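Local coordinates for putative gdp-fucose protein o-fucosyltransferase 1 (Caenorhabditis elegans, PDB 3ZY2) that belongs to the protein O-fucosyltransferase family of the GT-B clan and binds guanosine-5'-diphosphate in a pocket lined by both halves of the chain, at residues 202-207 and 319-324; 282-287 and 308-313. All coordinates share one frame; numbering follows the deposited sequence.

Contact 1 of 2, residues 202-207 and 319-324; sequences KKFISA and LAIMGR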
loop_
_atom_site.group_PDB
_atom_site.type_symbol
_atom_site.label_atom_id
_atom_site.label_comp_id
_atom_site.label_asym_id
_atom_site.label_seq_id
_atom_site.Cartn_x
_atom_site.Cartn_y
_atom_site.Cartn_z
ATOM N N LYS A 202 -16.009 -16.507 33.622
ATOM C CA LYS A 202 -16.030 -17.424 34.753
ATOM C C LYS A 202 -17.461 -17.663 35.211
ATOM O O LYS A 202 -17.852 -18.809 35.479
ATOM C CB LYS A 202 -15.179 -16.887 35.896
ATOM C CG LYS A 202 -13.699 -16.924 35.627
ATOM C CD LYS A 202 -12.912 -16.230 36.737
ATOM C CE LYS A 202 -11.399 -16.432 36.553
ATOM N NZ LYS A 202 -10.577 -15.845 37.658
ATOM N N LYS A 203 -18.265 -16.602 35.282
ATOM C CA LYS A 203 -19.646 -16.742 35.736
ATOM C C LYS A 203 -20.477 -17.571 34.782
ATOM O O LYS A 203 -21.265 -18.406 35.213
ATOM C CB LYS A 203 -20.320 -15.385 35.958
ATOM C CG LYS A 203 -19.953 -14.725 37.258
ATOM C CD LYS A 203 -20.888 -13.536 37.484
ATOM C CE LYS A 203 -20.497 -12.706 38.711
ATOM N NZ LYS A 203 -19.172 -12.070 38.547
ATOM N N PHE A 204 -20.300 -17.355 33.477
ATOM C CA PHE A 204 -21.082 -18.115 32.505
ATOM C C PHE A 204 -20.717 -19.597 32.589
ATOM O O PHE A 204 -21.588 -20.463 32.529
ATOM C CB PHE A 204 -20.851 -17.597 31.078
ATOM C CG PHE A 204 -21.730 -18.282 30.056
ATOM C CD1 PHE A 204 -21.303 -19.468 29.420
ATOM C CD2 PHE A 204 -22.991 -17.771 29.739
ATOM C CE1 PHE A 204 -22.140 -20.113 28.500
ATOM C CE2 PHE A 204 -23.800 -18.399 28.807
ATOM C CZ PHE A 204 -23.380 -19.574 28.190
ATOM N N ILE A 205 -19.416 -19.885 32.686
ATOM C CA ILE A 205 -18.960 -21.278 32.786
ATOM C C ILE A 205 -19.559 -21.924 34.051
ATOM O O ILE A 205 -20.164 -23.004 33.991
ATOM C CB ILE A 205 -17.421 -21.359 32.755
ATOM C CG1 ILE A 205 -16.939 -20.952 31.367
ATOM C CG2 ILE A 205 -16.927 -22.775 33.085
ATOM C CD1 ILE A 205 -15.479 -20.437 31.369
ATOM N N SER A 206 -19.387 -21.265 35.200
ATOM C CA SER A 206 -19.858 -21.840 36.449
ATOM C C SER A 206 -21.363 -22.128 36.397
ATOM O O SER A 206 -21.806 -23.200 36.812
ATOM C CB SER A 206 -19.516 -20.888 37.601
ATOM O OG SER A 206 -19.901 -21.433 38.848
ATOM N N ALA A 207 -22.139 -21.188 35.875
ATOM C CA ALA A 207 -23.605 -21.320 35.871
ATOM C C ALA A 207 -24.127 -22.298 34.849
ATOM O O ALA A 207 -25.170 -22.961 35.076
ATOM C CB ALA A 207 -24.251 -19.967 35.621
ATOM N N LEU A 319 -14.763 -15.187 23.237
ATOM C CA LEU A 319 -13.345 -15.534 23.097
ATOM C C LEU A 319 -12.745 -16.008 24.430
ATOM O O LEU A 319 -11.974 -16.993 24.484
ATOM C CB LEU A 319 -12.553 -14.315 22.575
ATOM C CG LEU A 319 -12.817 -13.985 21.092
ATOM C CD1 LEU A 319 -12.286 -12.601 20.814
ATOM C CD2 LEU A 319 -12.147 -14.996 20.156
ATOM N N ALA A 320 -13.058 -15.281 25.503
ATOM C CA ALA A 320 -12.530 -15.614 26.816
ATOM C C ALA A 320 -13.001 -17.002 27.264
ATOM O O ALA A 320 -12.201 -17.796 27.772
ATOM C CB ALA A 320 -12.935 -14.540 27.827
ATOM N N ILE A 321 -14.287 -17.292 27.069
ATOM C CA ILE A 321 -14.837 -18.614 27.430
ATOM C C ILE A 321 -14.135 -19.714 26.650
ATOM O O ILE A 321 -13.767 -20.730 27.200
ATOM C CB ILE A 321 -16.367 -18.670 27.224
ATOM C CG1 ILE A 321 -17.070 -17.763 28.252
ATOM C CG2 ILE A 321 -16.908 -20.122 27.345
ATOM C CD1 ILE A 321 -18.489 -17.452 27.893
ATOM N N MET A 322 -13.946 -19.503 25.350
ATOM C CA MET A 322 -13.283 -20.521 24.534
ATOM C C MET A 322 -11.845 -20.715 24.982
ATOM O O MET A 322 -11.323 -21.832 24.904
ATOM C CB MET A 322 -13.379 -20.159 23.041
ATOM C CG MET A 322 -14.832 -20.160 22.508
ATOM S SD MET A 322 -14.997 -20.030 20.703
ATOM C CE MET A 322 -14.770 -18.259 20.608
ATOM N N GLY A 323 -11.185 -19.647 25.441
ATOM C CA GLY A 323 -9.794 -19.776 25.927
ATOM C C GLY A 323 -9.724 -20.603 27.204
ATOM O O GLY A 323 -8.674 -21.223 27.495
ATOM N N ARG A 324 -10.834 -20.650 27.951
ATOM C CA ARG A 324 -10.912 -21.387 29.233
ATOM C C ARG A 324 -11.419 -22.816 29.106
ATOM O O ARG A 324 -11.399 -23.569 30.094
ATOM C CB ARG A 324 -11.819 -20.634 30.214
ATOM C CG ARG A 324 -11.215 -19.287 30.604
ATOM C CD ARG A 324 -12.136 -18.481 31.536
ATOM N NE ARG A 324 -12.058 -19.004 32.886
ATOM C CZ ARG A 324 -11.169 -18.625 33.810
ATOM N NH1 ARG A 324 -10.257 -17.685 33.562
ATOM N NH2 ARG A 324 -11.192 -19.205 35.002
#
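R324 NH2 rests against the aliphatic chain of K202, 3.2 Å from CE and 3.4 Å from CG. The lysine chain runs extended beyond CG and crosses the guanidinium obliquely, with CG over one face of that group and offset toward its rim. This is contact through methylenes rather than a polar bond, and the two positive ends stay 4.3 Å apart (K202 NZ to R324 NH2); K202 NZ also has a long, weak ion pair with E199. A bend at chi3 (77°) turns R324 NE out of the line of its chain, while I205 CD1 lies near the guanidinium plane, at the edge, and packs 3.8 Å from R324 CB. Deeper in, the buried side chains of I205 and I321 slide past each other in opposite directions, CG1 of I205 4.1 Å from CG2 of I321. I321 CD1 reaches the ring of F204, 3.8 Å from its CD1. Helices 195-208 and 315-324 thus illustrate an apolar interface closed by cationic side chains, their local axes 10.0 Å apart and inclined at 59°. F213 of strand 213-218 touches both isoleucines, and M322 packs toward helix 335-346 through V340.

Contact 2 of 2, residues 282-287 and 308-313; sequences SVFVAS and HRQEPD. With GDP (guanosine-5'-diphosphate), chain C.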
loop_
_atom_site.group_PDB
_atom_site.type_symbol
_atom_site.label_atom_id
_atom_site.label_comp_id
_atom_site.label_asym_id
_atom_site.label_seq_id
_atom_site.Cartn_x
_atom_site.Cartn_y
_atom_site.Cartn_z
ATOM N N SER A 282 -20.730 -30.759 28.865
ATOM C CA SER A 282 -21.449 -29.685 28.214
ATOM C C SER A 282 -20.662 -29.200 27.006
ATOM O O SER A 282 -19.467 -29.525 26.844
ATOM C CB SER A 282 -21.681 -28.517 29.192
ATOM O OG SER A 282 -20.468 -27.847 29.496
ATOM N N VAL A 283 -21.348 -28.414 26.170
ATOM C CA VAL A 283 -20.756 -27.784 24.994
ATOM C C VAL A 283 -21.100 -26.293 25.008
ATOM O O VAL A 283 -22.222 -25.902 25.360
ATOM C CB VAL A 283 -21.253 -28.459 23.671
ATOM C CG1 VAL A 283 -20.830 -27.632 22.440
ATOM C CG2 VAL A 283 -20.737 -29.902 23.588
ATOM N N PHE A 284 -20.107 -25.478 24.682
ATOM C CA PHE A 284 -20.310 -24.052 24.482
ATOM C C PHE A 284 -20.174 -23.735 23.005
ATOM O O PHE A 284 -19.227 -24.183 22.348
ATOM C CB PHE A 284 -19.276 -23.247 25.268
ATOM C CG PHE A 284 -19.354 -21.771 25.007
ATOM C CD1 PHE A 284 -20.431 -21.007 25.500
ATOM C CD2 PHE A 284 -18.368 -21.144 24.250
ATOM C CE1 PHE A 284 -20.500 -19.631 25.283
ATOM C CE2 PHE A 284 -18.432 -19.756 24.020
ATOM C CZ PHE A 284 -19.524 -19.011 24.528
ATOM N N VAL A 285 -21.093 -22.920 22.495
ATOM C CA VAL A 285 -21.024 -22.493 21.094
ATOM C C VAL A 285 -20.926 -20.970 20.991
ATOM O O VAL A 285 -21.791 -20.237 21.517
ATOM C CB VAL A 285 -22.295 -22.909 20.314
ATOM C CG1 VAL A 285 -22.216 -22.428 18.844
ATOM C CG2 VAL A 285 -22.545 -24.422 20.388
ATOM N N ALA A 286 -19.892 -20.520 20.282
ATOM C CA ALA A 286 -19.763 -19.109 19.874
ATOM C C ALA A 286 -19.994 -19.074 18.370
ATOM O O ALA A 286 -19.436 -19.871 17.637
ATOM C CB ALA A 286 -18.360 -18.569 20.201
ATOM N N SER A 287 -20.862 -18.172 17.917
ATOM C CA SER A 287 -21.134 -18.041 16.491
ATOM C C SER A 287 -21.415 -16.586 16.129
ATOM O O SER A 287 -21.903 -15.815 16.956
ATOM C CB SER A 287 -22.314 -18.934 16.075
ATOM O OG SER A 287 -22.477 -18.879 14.650
ATOM N N HIS A 308 -24.747 -24.757 24.871
ATOM C CA HIS A 308 -25.174 -23.501 25.466
ATOM C C HIS A 308 -24.489 -22.351 24.747
ATOM O O HIS A 308 -23.355 -22.476 24.276
ATOM C CB HIS A 308 -24.784 -23.444 26.951
ATOM C CG HIS A 308 -25.313 -24.569 27.777
ATOM N ND1 HIS A 308 -24.715 -25.809 27.822
ATOM C CD2 HIS A 308 -26.370 -24.629 28.619
ATOM C CE1 HIS A 308 -25.391 -26.588 28.649
ATOM N NE2 HIS A 308 -26.392 -25.893 29.149
ATOM N N ARG A 309 -25.193 -21.218 24.674
ATOM C CA ARG A 309 -24.649 -20.014 24.075
ATOM C C ARG A 309 -24.987 -18.839 24.975
ATOM O O ARG A 309 -25.886 -18.944 25.824
ATOM C CB ARG A 309 -25.301 -19.772 22.717
ATOM C CG ARG A 309 -26.826 -19.750 22.784
ATOM C CD ARG A 309 -27.408 -19.059 21.557
ATOM N NE ARG A 309 -27.014 -17.651 21.504
ATOM C CZ ARG A 309 -27.526 -16.762 20.653
ATOM N NH1 ARG A 309 -28.441 -17.132 19.760
ATOM N NH2 ARG A 309 -27.116 -15.499 20.696
ATOM N N GLN A 310 -24.254 -17.739 24.787
ATOM C CA GLN A 310 -24.621 -16.452 25.393
ATOM C C GLN A 310 -25.718 -15.771 24.574
ATOM O O GLN A 310 -25.704 -15.836 23.345
ATOM C CB GLN A 310 -23.401 -15.532 25.423
ATOM C CG GLN A 310 -22.217 -16.035 26.200
ATOM C CD GLN A 310 -21.198 -14.951 26.341
ATOM O OE1 GLN A 310 -20.543 -14.575 25.368
ATOM N NE2 GLN A 310 -21.076 -14.412 27.540
ATOM N N GLU A 311 -26.651 -15.123 25.257
ATOM C CA GLU A 311 -27.706 -14.352 24.574
ATOM C C GLU A 311 -27.783 -12.959 25.177
ATOM O O GLU A 311 -28.229 -12.830 26.318
ATOM C CB GLU A 311 -29.075 -15.032 24.693
ATOM C CG GLU A 311 -29.265 -16.251 23.795
ATOM C CD GLU A 311 -30.553 -16.983 24.067
ATOM O OE1 GLU A 311 -31.619 -16.461 23.673
ATOM O OE2 GLU A 311 -30.503 -18.082 24.675
ATOM N N PRO A 312 -27.341 -11.924 24.435
ATOM C CA PRO A 312 -26.787 -12.045 23.075
ATOM C C PRO A 312 -25.357 -12.582 23.112
ATOM O O PRO A 312 -24.763 -12.662 24.201
ATOM C CB PRO A 312 -26.794 -10.606 22.560
ATOM C CG PRO A 312 -26.706 -9.763 23.801
ATOM C CD PRO A 312 -27.314 -10.529 24.927
ATOM N N ASP A 313 -24.808 -12.937 21.945
ATOM C CA ASP A 313 -23.430 -13.440 21.873
ATOM C C ASP A 313 -22.451 -12.256 21.880
ATOM O O ASP A 313 -22.354 -11.532 20.883
ATOM C CB ASP A 313 -23.227 -14.328 20.618
ATOM C CG ASP A 313 -21.883 -15.054 20.609
ATOM O OD1 ASP A 313 -20.840 -14.431 20.849
ATOM O OD2 ASP A 313 -21.874 -16.255 20.313
HETATM P PB GDP C . -12.551 -13.596 10.600
HETATM O O1B GDP C . -13.330 -14.612 11.350
HETATM O O2B GDP C . -11.014 -13.536 10.328
HETATM O O3B GDP C . -13.453 -12.447 9.837
HETATM O O3A GDP C . -12.614 -12.748 12.095
HETATM P PA GDP C . -12.647 -11.042 12.293
HETATM O O1A GDP C . -12.799 -11.339 14.004
HETATM O O2A GDP C . -11.733 -10.234 11.766
HETATM O "O5'" GDP C . -14.212 -11.005 11.417
HETATM C "C5'" GDP C . -14.855 -11.617 12.355
HETATM C "C4'" GDP C . -16.030 -11.244 12.894
HETATM O "O4'" GDP C . -17.358 -11.569 12.798
HETATM C "C3'" GDP C . -15.692 -11.146 14.237
HETATM O "O3'" GDP C . -15.020 -9.792 15.092
HETATM C "C2'" GDP C . -17.492 -10.726 15.421
HETATM O "O2'" GDP C . -17.672 -9.402 15.178
HETATM C "C1'" GDP C . -18.120 -11.654 14.396
HETATM N N9 GDP C . -17.930 -12.846 14.836
HETATM C C8 GDP C . -16.948 -14.174 14.058
HETATM N N7 GDP C . -17.294 -14.893 15.078
HETATM C C5 GDP C . -18.006 -14.660 16.109
HETATM C C6 GDP C . -18.697 -15.228 17.600
HETATM O O6 GDP C . -18.356 -16.310 17.728
HETATM N N1 GDP C . -19.253 -14.393 17.990
HETATM C C2 GDP C . -19.625 -13.215 17.857
HETATM N N2 GDP C . -20.190 -12.586 18.386
HETATM N N3 GDP C . -19.246 -12.280 16.645
HETATM C C4 GDP C . -18.423 -13.148 15.836
HETATM O O HOH W 1 -22.202 -17.720 22.910
#
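H308 N donates to V283 O (2.8 Å) and V285 N donates to H308 O (2.9 Å), so H308 bridges F284 as a short parallel pairing at the margin of a Rossmann-like sheet. Strand 282-287, helix 293-300 and strand 307-308 form a beta-alpha-beta crossover. The first bond is bent, with 139° at the hydrogen; the second is nearly straight. Residues alternate in their loyalties: V283 and V285 turn their backbone groups to the outermost strand, F284 and A286 to strand 213-218 on the other flank. Past H308 the chains diverge, and a water takes over from direct pairing. It donates to V285 O and accepts from Q310 N, 2.8 Å away; a further bond to D313 OD2 is less sure because that oxygen is crowded in the model. The same doubt attaches to the bond from S287 N to D313 OD2.

Within the loop, R309 NE and NH2 both donate to Q310 O, a side-on grip that holds the guanidinium close to that backbone. S282 OG bonds to A210 O, and S287 OG to L218 O and K289 N. Where strand and loop meet the ligand, the single oxygen D313 OD1 takes both guanine N-H groups of GDP, accepting from N2 at 3.1 Å and more weakly from N1; S318 OG is a third partner of the same oxygen. On the strand side, A286 CB lies 3.3 Å from GDP O6.

In the fold
Contacts 1 and 2 lie with their centres 10 Å apart and share a side-chain layer between the helices and the sheet. F204 and I321 of contact 1 both approach F284 of contact 2 from one side of its ring plane: F204 CE1 stands 3.6 Å from F284 CD1, and I321 CG2 3.6 Å from F284 CD2. F204 CZ also touches R309 O, at 3.5 Å. Helix 315-324 follows directly on the loop that carries D313, which ties the guanine site of contact 2 to the packing of contact 1. M322 CE, 3.6 Å from A286 CB, backs a pocket residue, whereas the side chain of I321 stays about 10 Å from the GDP.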